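Local coordinates for chemotaxis response regulator protein-glutamate methylesterase (Thermotoga maritima, PDB 3SFT), which probably demethylates methylglutamate residues of chemoreceptors and deamidates certain receptor glutamines, here represented by its C-terminal catalytic domain, at residues V10-S15 with I128-T133; G17-L22 with V39-P44; A111-L116 with G136-K141; G150-A155 with A176-P181. All coordinates share one frame; numbering follows the deposited sequence.

Overall arrangement
Contacts 1 and 4 pair neighbouring strands of one parallel sheet, and main-chain bonds between A129 and both T152 and I154 join the two ladders. Contact 2 packs helix 18-22 on strand 37-41 beside contact 1, where Q41 OE1 lies 2.7 Å from S14 OG. The predicted active site is shared by three contacts: S15 belongs to contact 1, H42 to contact 2 and D138 to contact 3. H42 ND1 is 3.2 Å from S15 OG, and H42 NE2 is 2.6 Å from D138 OD2, a probable hydrogen bond. Contact 4 lies away from the site, its centre about 18 Å from that of contact 2 and about 14 Å from that of contact 3.

Contact 1: residues V10-S15 with I128-T133; sequences VVIGSS and IAVILT
L132 reaches across to I12, its CD1 coming within 3.5 Å of I12 CG2. The first torsion of L132 (chi1 -53°) turns CG anti to the carbonyl carbon, on the side of the backbone N, where it lies 3.7 Å from I12 CG2. L132 CB meets S14 CB at 3.9 Å. On the same face I12 and V130 lie side by side, pointing the same way, and the row continues with V130 CG2 against V10 CG1. An alanine in place of L132 would probably open a gap beside I12 CG2 and against I185 and L22, whose helices cover this face.

Behind these apolar contacts stands a parallel ladder, its strands 16° apart in direction. V11 N donates to I128 O, V130 N to V11 O, G13 N to V130 O and L132 N to G13 O, the last two at 2.8 Å. On the other face G13 offers no side chain, and a CB there would lie 3.6 Å from I131 CD1; V112 of helix 112-123 packs against this glycine.

Beyond the ladder, S15 N still donates to T133 O at 3.0 Å (162° at the hydrogen). S14 OG is engaged by Q41, and T133 OG1 by T16. The pairing thus ties the backbone N of S15, a predicted active-site residue, just past the carboxyl end of a central strand, as in other doubly wound folds.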
loop_
_atom_site.group_PDB
_atom_site.type_symbol
_atom_site.label_atom_id
_atom_site.label_comp_id
_atom_site.label_asym_id
_atom_site.label_seq_id
_atom_site.Cartn_x
_atom_site.Cartn_y
_atom_site.Cartn_z
ATOM N N VAL A 10 -2.649 2.170 6.158
ATOM C CA VAL A 10 -3.076 1.471 4.963
ATOM C C VAL A 10 -1.866 1.334 4.045
ATOM O O VAL A 10 -1.210 2.316 3.715
ATOM C CB VAL A 10 -4.204 2.231 4.231
ATOM C CG1 VAL A 10 -4.644 1.453 2.992
ATOM C CG2 VAL A 10 -5.386 2.451 5.169
ATOM N N VAL A 11 -1.529 0.099 3.705
ATOM C CA VAL A 11 -0.411 -0.171 2.821
ATOM C C VAL A 11 -1.003 -0.828 1.581
ATOM O O VAL A 11 -1.662 -1.866 1.670
ATOM C CB VAL A 11 0.624 -1.102 3.484
ATOM C CG1 VAL A 11 1.763 -1.397 2.517
ATOM C CG2 VAL A 11 1.164 -0.466 4.762
ATOM N N ILE A 12 -0.798 -0.181 0.438
ATOM C CA ILE A 12 -1.314 -0.650 -0.840
ATOM C C ILE A 12 -0.196 -1.131 -1.743
ATOM O O ILE A 12 0.830 -0.460 -1.884
ATOM C CB ILE A 12 -2.050 0.484 -1.592
ATOM C CG1 ILE A 12 -3.105 1.130 -0.688
ATOM C CG2 ILE A 12 -2.671 -0.058 -2.875
ATOM C CD1 ILE A 12 -3.983 2.167 -1.384
ATOM N N GLY A 13 -0.412 -2.291 -2.356
ATOM C CA GLY A 13 0.558 -2.865 -3.270
ATOM C C GLY A 13 -0.093 -3.000 -4.632
ATOM O O GLY A 13 -1.214 -3.494 -4.742
ATOM N N SER A 14 0.609 -2.571 -5.674
ATOM C CA SER A 14 0.070 -2.623 -7.025
ATOM C C SER A 14 1.155 -2.736 -8.089
ATOM O O SER A 14 2.311 -2.381 -7.858
ATOM C CB SER A 14 -0.764 -1.370 -7.289
ATOM O OG SER A 14 -0.022 -0.197 -6.978
ATOM N N SER A 15 0.762 -3.215 -9.266
ATOM C CA SER A 15 1.681 -3.351 -10.376
ATOM C C SER A 15 0.988 -2.993 -11.695
ATOM O O SER A 15 0.634 -1.838 -11.906
ATOM C CB SER A 15 2.270 -4.761 -10.420
ATOM O OG SER A 15 3.402 -4.795 -11.269
ATOM N N ILE A 128 -3.805 -2.358 7.792
ATOM C CA ILE A 128 -4.752 -2.647 6.726
ATOM C C ILE A 128 -3.948 -2.774 5.432
ATOM O O ILE A 128 -3.227 -1.848 5.062
ATOM C CB ILE A 128 -5.798 -1.518 6.559
ATOM C CG1 ILE A 128 -6.681 -1.411 7.807
ATOM C CG2 ILE A 128 -6.673 -1.790 5.336
ATOM C CD1 ILE A 128 -7.713 -0.269 7.740
ATOM N N ALA A 129 -4.029 -3.936 4.785
ATOM C CA ALA A 129 -3.314 -4.174 3.530
ATOM C C ALA A 129 -4.294 -4.206 2.365
ATOM O O ALA A 129 -5.387 -4.759 2.480
ATOM C CB ALA A 129 -2.537 -5.491 3.591
ATOM N N VAL A 130 -3.898 -3.599 1.251
ATOM C CA VAL A 130 -4.724 -3.561 0.051
ATOM C C VAL A 130 -3.866 -4.026 -1.120
ATOM O O VAL A 130 -2.903 -3.364 -1.492
ATOM C CB VAL A 130 -5.251 -2.126 -0.245
ATOM C CG1 VAL A 130 -6.195 -2.155 -1.439
ATOM C CG2 VAL A 130 -5.973 -1.562 0.969
ATOM N N ILE A 131 -4.206 -5.177 -1.686
ATOM C CA ILE A 131 -3.445 -5.715 -2.802
ATOM C C ILE A 131 -4.246 -5.556 -4.079
ATOM O O ILE A 131 -5.281 -6.195 -4.274
ATOM C CB ILE A 131 -3.074 -7.193 -2.560
ATOM C CG1 ILE A 131 -2.353 -7.326 -1.216
ATOM C CG2 ILE A 131 -2.207 -7.722 -3.694
ATOM C CD1 ILE A 131 -1.121 -6.449 -1.087
ATOM N N LEU A 132 -3.748 -4.685 -4.945
ATOM C CA LEU A 132 -4.398 -4.375 -6.209
ATOM C C LEU A 132 -3.860 -5.162 -7.394
ATOM O O LEU A 132 -2.928 -5.961 -7.267
ATOM C CB LEU A 132 -4.250 -2.876 -6.500
ATOM C CG LEU A 132 -4.699 -1.925 -5.388
ATOM C CD1 LEU A 132 -4.531 -0.476 -5.850
ATOM C CD2 LEU A 132 -6.151 -2.209 -5.025
ATOM N N THR A 133 -4.472 -4.884 -8.544
ATOM C CA THR A 133 -4.153 -5.448 -9.848
ATOM C C THR A 133 -2.650 -5.525 -10.078
ATOM O O THR A 133 -1.905 -4.648 -9.631
ATOM C CB THR A 133 -4.771 -4.547 -10.957
ATOM O OG1 THR A 133 -4.346 -4.988 -12.251
ATOM C CG2 THR A 133 -4.352 -3.090 -10.757
#

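Contact 2: residues G17-L22 with V39-P44; sequences GGPRSL and VVQHMP
Q41 turns its amide against the start of helix 18-22 in a beta-alpha-beta unit, in which that helix connects strand 9-14 to strand 37-41. The axes of helix 18-22 and strand 39-41 are 10.5 Å apart at their closest, so side chains have to span the interval.

The path of Q41 can be followed outward. Its CB is directed toward the helix, and CG stands anti to the backbone N (chi1 164°). The chain then bends at chi2, 70°, and brings CD to 3.8 Å from P19 CD, the two side chains crossing at about a right angle. OE1 comes closest to the helix, 3.2 Å from G18 CA. It also accepts a hydrogen bond from S14 OG, at the end of the preceding strand. NE2 donates to H42 O at 3.0 Å, a bent bond (147° at the hydrogen) whose acceptor lies out of the amide plane, and it has a second partner in S15 O. With both ends of the amide engaged, its rotation is fixed, and one side chain links the main chains of S15 and H42, both predicted active-site residues.

The helix start admits this group closely. At G18 a CB would fall 1.7 Å from Q41 OE1, a clash, so the glycine allows the close approach. G17 occupies the N-cap position, and L22 N donates to G18 O. One turn along, L22 and V39 meet tip to tip, L22 CD1 lying 4.0 Å from V39 CG1.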
loop_
_atom_site.group_PDB
_atom_site.type_symbol
_atom_site.label_atom_id
_atom_site.label_comp_id
_atom_site.label_asym_id
_atom_site.label_seq_id
_atom_site.Cartn_x
_atom_site.Cartn_y
_atom_site.Cartn_z
ATOM N N GLY A 17 -1.481 -2.011 -14.326
ATOM C CA GLY A 17 -2.775 -1.355 -14.209
ATOM C C GLY A 17 -2.969 -0.679 -12.857
ATOM O O GLY A 17 -4.058 -0.167 -12.560
ATOM N N GLY A 18 -1.906 -0.652 -12.050
ATOM C CA GLY A 18 -1.966 -0.038 -10.732
ATOM C C GLY A 18 -2.545 1.366 -10.719
ATOM O O GLY A 18 -3.515 1.622 -10.004
ATOM N N PRO A 19 -1.967 2.305 -11.492
ATOM C CA PRO A 19 -2.442 3.692 -11.563
ATOM C C PRO A 19 -3.928 3.827 -11.910
ATOM O O PRO A 19 -4.620 4.683 -11.360
ATOM C CB PRO A 19 -1.546 4.292 -12.640
ATOM C CG PRO A 19 -0.243 3.579 -12.392
ATOM C CD PRO A 19 -0.693 2.153 -12.220
ATOM N N ARG A 20 -4.410 2.980 -12.817
ATOM C CA ARG A 20 -5.810 3.003 -13.220
ATOM C C ARG A 20 -6.739 2.672 -12.040
ATOM O O ARG A 20 -7.785 3.299 -11.873
ATOM C CB ARG A 20 -6.053 2.019 -14.374
ATOM C CG ARG A 20 -7.418 2.183 -15.031
ATOM C CD ARG A 20 -7.680 1.146 -16.114
ATOM N NE ARG A 20 -7.966 -0.169 -15.547
ATOM C CZ ARG A 20 -9.010 -0.927 -15.872
ATOM N NH1 ARG A 20 -9.896 -0.517 -16.768
ATOM N NH2 ARG A 20 -9.163 -2.111 -15.298
ATOM N N SER A 21 -6.369 1.683 -11.231
ATOM C CA SER A 21 -7.197 1.313 -10.083
ATOM C C SER A 21 -7.066 2.309 -8.941
ATOM O O SER A 21 -8.040 2.582 -8.237
ATOM C CB SER A 21 -6.874 -0.095 -9.603
ATOM O OG SER A 21 -7.357 -1.036 -10.539
ATOM N N LEU A 22 -5.871 2.866 -8.780
ATOM C CA LEU A 22 -5.621 3.861 -7.740
ATOM C C LEU A 22 -6.449 5.122 -8.002
ATOM O O LEU A 22 -6.843 5.812 -7.063
ATOM C CB LEU A 22 -4.130 4.196 -7.665
ATOM C CG LEU A 22 -3.251 3.125 -7.011
ATOM C CD1 LEU A 22 -1.785 3.368 -7.331
ATOM C CD2 LEU A 22 -3.479 3.128 -5.511
ATOM N N VAL A 39 1.782 3.651 -0.612
ATOM C CA VAL A 39 1.574 2.938 -1.861
ATOM C C VAL A 39 2.886 2.454 -2.460
ATOM O O VAL A 39 3.801 3.242 -2.673
ATOM C CB VAL A 39 0.858 3.833 -2.911
ATOM C CG1 VAL A 39 0.726 3.093 -4.239
ATOM C CG2 VAL A 39 -0.514 4.255 -2.402
ATOM N N VAL A 40 2.977 1.148 -2.699
ATOM C CA VAL A 40 4.148 0.547 -3.318
ATOM C C VAL A 40 3.696 0.050 -4.692
ATOM O O VAL A 40 3.043 -0.987 -4.813
ATOM C CB VAL A 40 4.709 -0.643 -2.500
ATOM C CG1 VAL A 40 5.918 -1.229 -3.199
ATOM C CG2 VAL A 40 5.092 -0.196 -1.087
ATOM N N GLN A 41 4.015 0.831 -5.714
ATOM C CA GLN A 41 3.665 0.519 -7.092
ATOM C C GLN A 41 4.922 0.098 -7.844
ATOM O O GLN A 41 5.906 0.839 -7.865
ATOM C CB GLN A 41 3.047 1.772 -7.746
ATOM C CG GLN A 41 2.960 1.770 -9.281
ATOM C CD GLN A 41 1.942 0.795 -9.832
ATOM O OE1 GLN A 41 0.820 0.714 -9.348
ATOM N NE2 GLN A 41 2.320 0.076 -10.877
ATOM N N HIS A 42 4.890 -1.094 -8.440
ATOM C CA HIS A 42 6.022 -1.609 -9.222
ATOM C C HIS A 42 6.182 -0.719 -10.447
ATOM O O HIS A 42 5.225 -0.490 -11.186
ATOM C CB HIS A 42 5.771 -3.041 -9.709
ATOM C CG HIS A 42 5.599 -4.043 -8.612
ATOM N ND1 HIS A 42 5.403 -5.384 -8.860
ATOM C CD2 HIS A 42 5.585 -3.903 -7.267
ATOM C CE1 HIS A 42 5.273 -6.026 -7.715
ATOM N NE2 HIS A 42 5.379 -5.153 -6.733
ATOM N N MET A 43 7.391 -0.225 -10.662
ATOM C CA MET A 43 7.645 0.648 -11.796
ATOM C C MET A 43 9.142 0.878 -11.931
ATOM O O MET A 43 9.864 0.894 -10.931
ATOM C CB MET A 43 6.925 1.985 -11.582
ATOM C CG MET A 43 6.248 2.528 -12.831
ATOM S SD MET A 43 4.683 3.346 -12.478
ATOM C CE MET A 43 5.188 4.459 -11.123
ATOM N N PRO A 44 9.639 1.017 -13.176
ATOM C CA PRO A 44 11.069 1.248 -13.403
ATOM C C PRO A 44 11.513 2.491 -12.635
ATOM O O PRO A 44 10.698 3.374 -12.342
ATOM C CB PRO A 44 11.134 1.482 -14.911
ATOM C CG PRO A 44 10.035 0.618 -15.426
ATOM C CD PRO A 44 8.919 0.923 -14.458
#

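Contact 3: residues A111-L116 with G136-K141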
loop_
_atom_site.group_PDB
_atom_site.type_symbol
_atom_site.label_atom_id
_atom_site.label_comp_id
_atom_site.label_asym_id
_atom_site.label_seq_id
_atom_site.Cartn_x
_atom_site.Cartn_y
_atom_site.Cartn_z
ATOM N N ALA A 111 9.398 -3.758 -3.085
ATOM C CA ALA A 111 8.441 -4.864 -3.085
ATOM C C ALA A 111 7.485 -4.538 -1.949
ATOM O O ALA A 111 7.930 -4.173 -0.860
ATOM C CB ALA A 111 9.144 -6.178 -2.791
ATOM N N VAL A 112 6.182 -4.653 -2.186
ATOM C CA VAL A 112 5.223 -4.351 -1.126
ATOM C C VAL A 112 5.374 -5.305 0.072
ATOM O O VAL A 112 5.043 -4.936 1.194
ATOM C CB VAL A 112 3.754 -4.296 -1.645
ATOM C CG1 VAL A 112 3.174 -5.690 -1.809
ATOM C CG2 VAL A 112 2.895 -3.451 -0.699
ATOM N N ASP A 113 5.922 -6.503 -0.155
ATOM C CA ASP A 113 6.141 -7.468 0.936
ATOM C C ASP A 113 7.036 -6.877 2.032
ATOM O O ASP A 113 6.785 -7.073 3.221
ATOM C CB ASP A 113 6.779 -8.768 0.419
ATOM C CG ASP A 113 5.767 -9.729 -0.190
ATOM O OD1 ASP A 113 4.546 -9.542 0.010
ATOM O OD2 ASP A 113 6.201 -10.683 -0.867
ATOM N N PHE A 114 8.074 -6.152 1.624
ATOM C CA PHE A 114 8.993 -5.529 2.578
ATOM C C PHE A 114 8.283 -4.470 3.425
ATOM O O PHE A 114 8.429 -4.447 4.654
ATOM C CB PHE A 114 10.185 -4.900 1.846
ATOM C CG PHE A 114 11.269 -4.396 2.767
ATOM C CD1 PHE A 114 12.399 -5.171 3.019
ATOM C CD2 PHE A 114 11.164 -3.149 3.380
ATOM C CE1 PHE A 114 13.407 -4.710 3.867
ATOM C CE2 PHE A 114 12.164 -2.680 4.226
ATOM C CZ PHE A 114 13.287 -3.462 4.471
ATOM N N THR A 115 7.528 -3.585 2.774
ATOM C CA THR A 115 6.805 -2.529 3.484
ATOM C C THR A 115 5.757 -3.094 4.452
ATOM O O THR A 115 5.611 -2.606 5.579
ATOM C CB THR A 115 6.137 -1.545 2.497
ATOM O OG1 THR A 115 7.147 -0.933 1.685
ATOM C CG2 THR A 115 5.380 -0.449 3.241
ATOM N N LEU A 116 5.032 -4.119 4.007
ATOM C CA LEU A 116 4.008 -4.753 4.830
ATOM C C LEU A 116 4.613 -5.472 6.026
ATOM O O LEU A 116 4.036 -5.477 7.109
ATOM C CB LEU A 116 3.170 -5.714 3.991
ATOM C CG LEU A 116 2.142 -5.040 3.078
ATOM C CD1 LEU A 116 1.676 -5.983 1.986
ATOM C CD2 LEU A 116 0.972 -4.585 3.915
ATOM N N GLY A 136 2.309 -11.430 -10.828
ATOM C CA GLY A 136 3.117 -11.961 -9.746
ATOM C C GLY A 136 2.418 -12.199 -8.426
ATOM O O GLY A 136 1.190 -12.142 -8.323
ATOM N N LYS A 137 3.231 -12.412 -7.397
ATOM C CA LYS A 137 2.745 -12.710 -6.063
ATOM C C LYS A 137 3.153 -11.722 -4.971
ATOM O O LYS A 137 2.966 -12.000 -3.789
ATOM C CB LYS A 137 3.172 -14.135 -5.688
ATOM C CG LYS A 137 2.588 -15.193 -6.630
ATOM C CD LYS A 137 3.174 -16.588 -6.419
ATOM C CE LYS A 137 2.876 -17.156 -5.035
ATOM N NZ LYS A 137 4.037 -17.002 -4.103
ATOM N N ASP A 138 3.701 -10.574 -5.354
ATOM C CA ASP A 138 4.093 -9.573 -4.363
ATOM C C ASP A 138 2.823 -9.162 -3.618
ATOM O O ASP A 138 1.789 -8.910 -4.235
ATOM C CB ASP A 138 4.748 -8.360 -5.039
ATOM C CG ASP A 138 5.360 -7.372 -4.040
ATOM O OD1 ASP A 138 5.765 -7.765 -2.924
ATOM O OD2 ASP A 138 5.453 -6.182 -4.387
ATOM N N GLY A 139 2.889 -9.165 -2.292
ATOM C CA GLY A 139 1.730 -8.817 -1.489
ATOM C C GLY A 139 1.178 -10.022 -0.744
ATOM O O GLY A 139 0.490 -9.873 0.271
ATOM N N THR A 140 1.486 -11.219 -1.240
ATOM C CA THR A 140 1.016 -12.454 -0.618
ATOM C C THR A 140 1.693 -12.721 0.727
ATOM O O THR A 140 1.014 -12.894 1.746
ATOM C CB THR A 140 1.202 -13.655 -1.560
ATOM O OG1 THR A 140 0.362 -13.482 -2.709
ATOM C CG2 THR A 140 0.828 -14.946 -0.865
ATOM N N LYS A 141 3.025 -12.751 0.737
ATOM C CA LYS A 141 3.752 -12.974 1.982
ATOM C C LYS A 141 3.481 -11.813 2.933
ATOM O O LYS A 141 3.338 -12.011 4.138
ATOM C CB LYS A 141 5.251 -13.147 1.725
ATOM C CG LYS A 141 5.567 -14.400 0.913
ATOM C CD LYS A 141 7.055 -14.543 0.610
ATOM C CE LYS A 141 7.865 -14.834 1.867
ATOM N NZ LYS A 141 9.308 -15.053 1.556
HETATM O O HOH W 1 4.702 -12.624 -1.821
#
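D138 presents its carboxylate to the first turn of helix 112-123, and the packing there is tight. V112 N donates to D138 OD2 at 2.8 Å on the syn lone pair. D113 N reaches D138 OD1 at 3.0 Å, also from the syn side but 23° out of the carboxylate plane. Two neighbouring main-chain N-H groups therefore hold the carboxylate against rotation.

D113 accepts in turn: with CG anti to the carbonyl carbon (chi1 -82°), OD1 takes a hydrogen bond from G139 N at 2.9 Å, from above its carboxylate plane. G142 N of helix 140-148 also donates to OD1. The two carboxylate planes are 80° apart. V112 CG1 presses on G139 CA at 3.5 Å, closer than usual; G139, third residue of the type II turn K137-T140, has the positive phi that favours glycine.

D138 OD2 accepts a hydrogen bond from H42 NE2, consistent with the Asp-His-Ser catalytic triad predicted for CheB. With an alanine at D138, V112 N, D113 N and H42 NE2 would lose their carboxylate acceptor, and the imidazole would probably be freer to turn.

The solvent side, around D113 OD2 and K141, is looser. A water donates to D113 OD2 at 2.6 Å and to K137 O, and accepts from K141 N. The side chain of K141 comes nearest D113 at CB, 3.7 Å from D113 OD2, with NZ 5.9 Å from that oxygen.

Contact 4: residues G150-A155 with A176-P181; sequences GGTVIA and ADYVLP
The Y178 ring meets T152 at its edge: T152 CG2 lies in the ring plane, 3.9 Å from CE2. At the neighbouring CD2, I154 CG1 approaches obliquely at the same distance. Y178 CG stands anti to the carbonyl carbon (chi1 -58°), beside the backbone N, which places CG, the root of the ring, on the side of T152. K188 of helix 185-192 touches both Y178 and I154.

The other flat group is the carboxylate of D177. Its OD2 takes V153 N through the anti lone pair in a nearly straight bond of 2.8 Å. A parallel ladder continued to this point would put a main-chain carbonyl there; the side chain supplies the acceptor instead. OD2 also forms a salt bridge with K147 of helix 140-148, and the neighbouring charge would probably favour the ionised form of D177.

V153 O is gripped twice, by D177 N at 2.9 Å and by Y178 N at a longer 3.2 Å. Regular pairing then takes over. A155 N donates to Y178 O with 178° at the hydrogen, and L180 N to A155 O at 3.0 Å. On the face opposite Y178 and I154, A155 CB and A176 CB pack 4.0 Å apart under I171 of helix 166-172.

The directions of 152-155 and 178-180 differ by 28°, and 178-180 is the outermost strand of the sheet within this chain. With helix 166-172 joining them, 152-156 and 178-180 form a beta-alpha-beta crossover of the doubly wound parallel sheet.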
loop_
_atom_site.group_PDB
_atom_site.type_symbol
_atom_site.label_atom_id
_atom_site.label_comp_id
_atom_site.label_asym_id
_atom_site.label_seq_id
_atom_site.Cartn_x
_atom_site.Cartn_y
_atom_site.Cartn_z
ATOM N N GLY A 150 -3.104 -10.030 13.230
ATOM C CA GLY A 150 -4.481 -9.617 13.437
ATOM C C GLY A 150 -4.968 -8.454 12.597
ATOM O O GLY A 150 -6.035 -7.900 12.864
ATOM N N GLY A 151 -4.189 -8.077 11.586
ATOM C CA GLY A 151 -4.586 -6.986 10.712
ATOM C C GLY A 151 -5.689 -7.393 9.746
ATOM O O GLY A 151 -6.199 -8.517 9.804
ATOM N N THR A 152 -6.019 -6.492 8.826
ATOM C CA THR A 152 -7.077 -6.711 7.848
ATOM C C THR A 152 -6.534 -6.624 6.418
ATOM O O THR A 152 -5.713 -5.762 6.105
ATOM C CB THR A 152 -8.203 -5.663 8.046
ATOM O OG1 THR A 152 -8.794 -5.839 9.344
ATOM C CG2 THR A 152 -9.279 -5.806 6.976
ATOM N N VAL A 153 -7.032 -7.491 5.543
ATOM C CA VAL A 153 -6.572 -7.523 4.159
ATOM C C VAL A 153 -7.684 -7.379 3.120
ATOM O O VAL A 153 -8.733 -8.019 3.210
ATOM C CB VAL A 153 -5.784 -8.823 3.879
ATOM C CG1 VAL A 153 -5.392 -8.911 2.411
ATOM C CG2 VAL A 153 -4.558 -8.895 4.773
ATOM N N ILE A 154 -7.437 -6.525 2.134
ATOM C CA ILE A 154 -8.378 -6.293 1.051
ATOM C C ILE A 154 -7.702 -6.619 -0.279
ATOM O O ILE A 154 -6.600 -6.150 -0.558
ATOM C CB ILE A 154 -8.850 -4.823 1.015
ATOM C CG1 ILE A 154 -9.606 -4.474 2.296
ATOM C CG2 ILE A 154 -9.743 -4.591 -0.188
ATOM C CD1 ILE A 154 -9.883 -2.981 2.457
ATOM N N ALA A 155 -8.349 -7.461 -1.076
ATOM C CA ALA A 155 -7.827 -7.832 -2.387
ATOM C C ALA A 155 -8.753 -7.253 -3.445
ATOM O O ALA A 155 -9.972 -7.254 -3.271
ATOM C CB ALA A 155 -7.756 -9.337 -2.526
ATOM N N ALA A 176 -7.405 -12.936 2.189
ATOM C CA ALA A 176 -8.303 -11.816 1.934
ATOM C C ALA A 176 -9.558 -11.803 2.804
ATOM O O ALA A 176 -10.285 -12.787 2.879
ATOM C CB ALA A 176 -8.689 -11.768 0.450
ATOM N N ASP A 177 -9.786 -10.685 3.484
ATOM C CA ASP A 177 -10.974 -10.527 4.314
ATOM C C ASP A 177 -12.067 -9.937 3.432
ATOM O O ASP A 177 -13.249 -10.151 3.673
ATOM C CB ASP A 177 -10.705 -9.589 5.496
ATOM C CG ASP A 177 -9.672 -10.140 6.453
ATOM O OD1 ASP A 177 -9.892 -11.234 7.009
ATOM O OD2 ASP A 177 -8.636 -9.477 6.647
ATOM N N TYR A 178 -11.647 -9.192 2.411
ATOM C CA TYR A 178 -12.557 -8.558 1.462
ATOM C C TYR A 178 -12.000 -8.646 0.044
ATOM O O TYR A 178 -10.791 -8.535 -0.173
ATOM C CB TYR A 178 -12.756 -7.074 1.804
ATOM C CG TYR A 178 -13.282 -6.812 3.192
ATOM C CD1 TYR A 178 -14.646 -6.924 3.479
ATOM C CD2 TYR A 178 -12.418 -6.462 4.229
ATOM C CE1 TYR A 178 -15.133 -6.694 4.764
ATOM C CE2 TYR A 178 -12.895 -6.232 5.516
ATOM C CZ TYR A 178 -14.250 -6.351 5.776
ATOM O OH TYR A 178 -14.713 -6.142 7.055
ATOM N N VAL A 179 -12.890 -8.885 -0.911
ATOM C CA VAL A 179 -12.530 -8.942 -2.323
ATOM C C VAL A 179 -13.464 -7.896 -2.912
ATOM O O VAL A 179 -14.673 -8.111 -2.990
ATOM C CB VAL A 179 -12.810 -10.332 -2.932
ATOM C CG1 VAL A 179 -12.422 -10.342 -4.407
ATOM C CG2 VAL A 179 -12.018 -11.400 -2.175
ATOM N N LEU A 180 -12.910 -6.747 -3.282
ATOM C CA LEU A 180 -13.726 -5.648 -3.786
ATOM C C LEU A 180 -13.215 -4.960 -5.038
ATOM O O LEU A 180 -12.008 -4.817 -5.233
ATOM C CB LEU A 180 -13.840 -4.574 -2.697
ATOM C CG LEU A 180 -14.379 -4.942 -1.314
ATOM C CD1 LEU A 180 -13.941 -3.890 -0.317
ATOM C CD2 LEU A 180 -15.893 -5.056 -1.349
ATOM N N PRO A 181 -14.135 -4.534 -5.920
ATOM C CA PRO A 181 -13.686 -3.843 -7.130
ATOM C C PRO A 181 -13.092 -2.528 -6.618
ATOM O O PRO A 181 -13.487 -2.043 -5.557
ATOM C CB PRO A 181 -14.984 -3.648 -7.914
ATOM C CG PRO A 181 -16.044 -3.631 -6.856
ATOM C CD PRO A 181 -15.592 -4.734 -5.933
#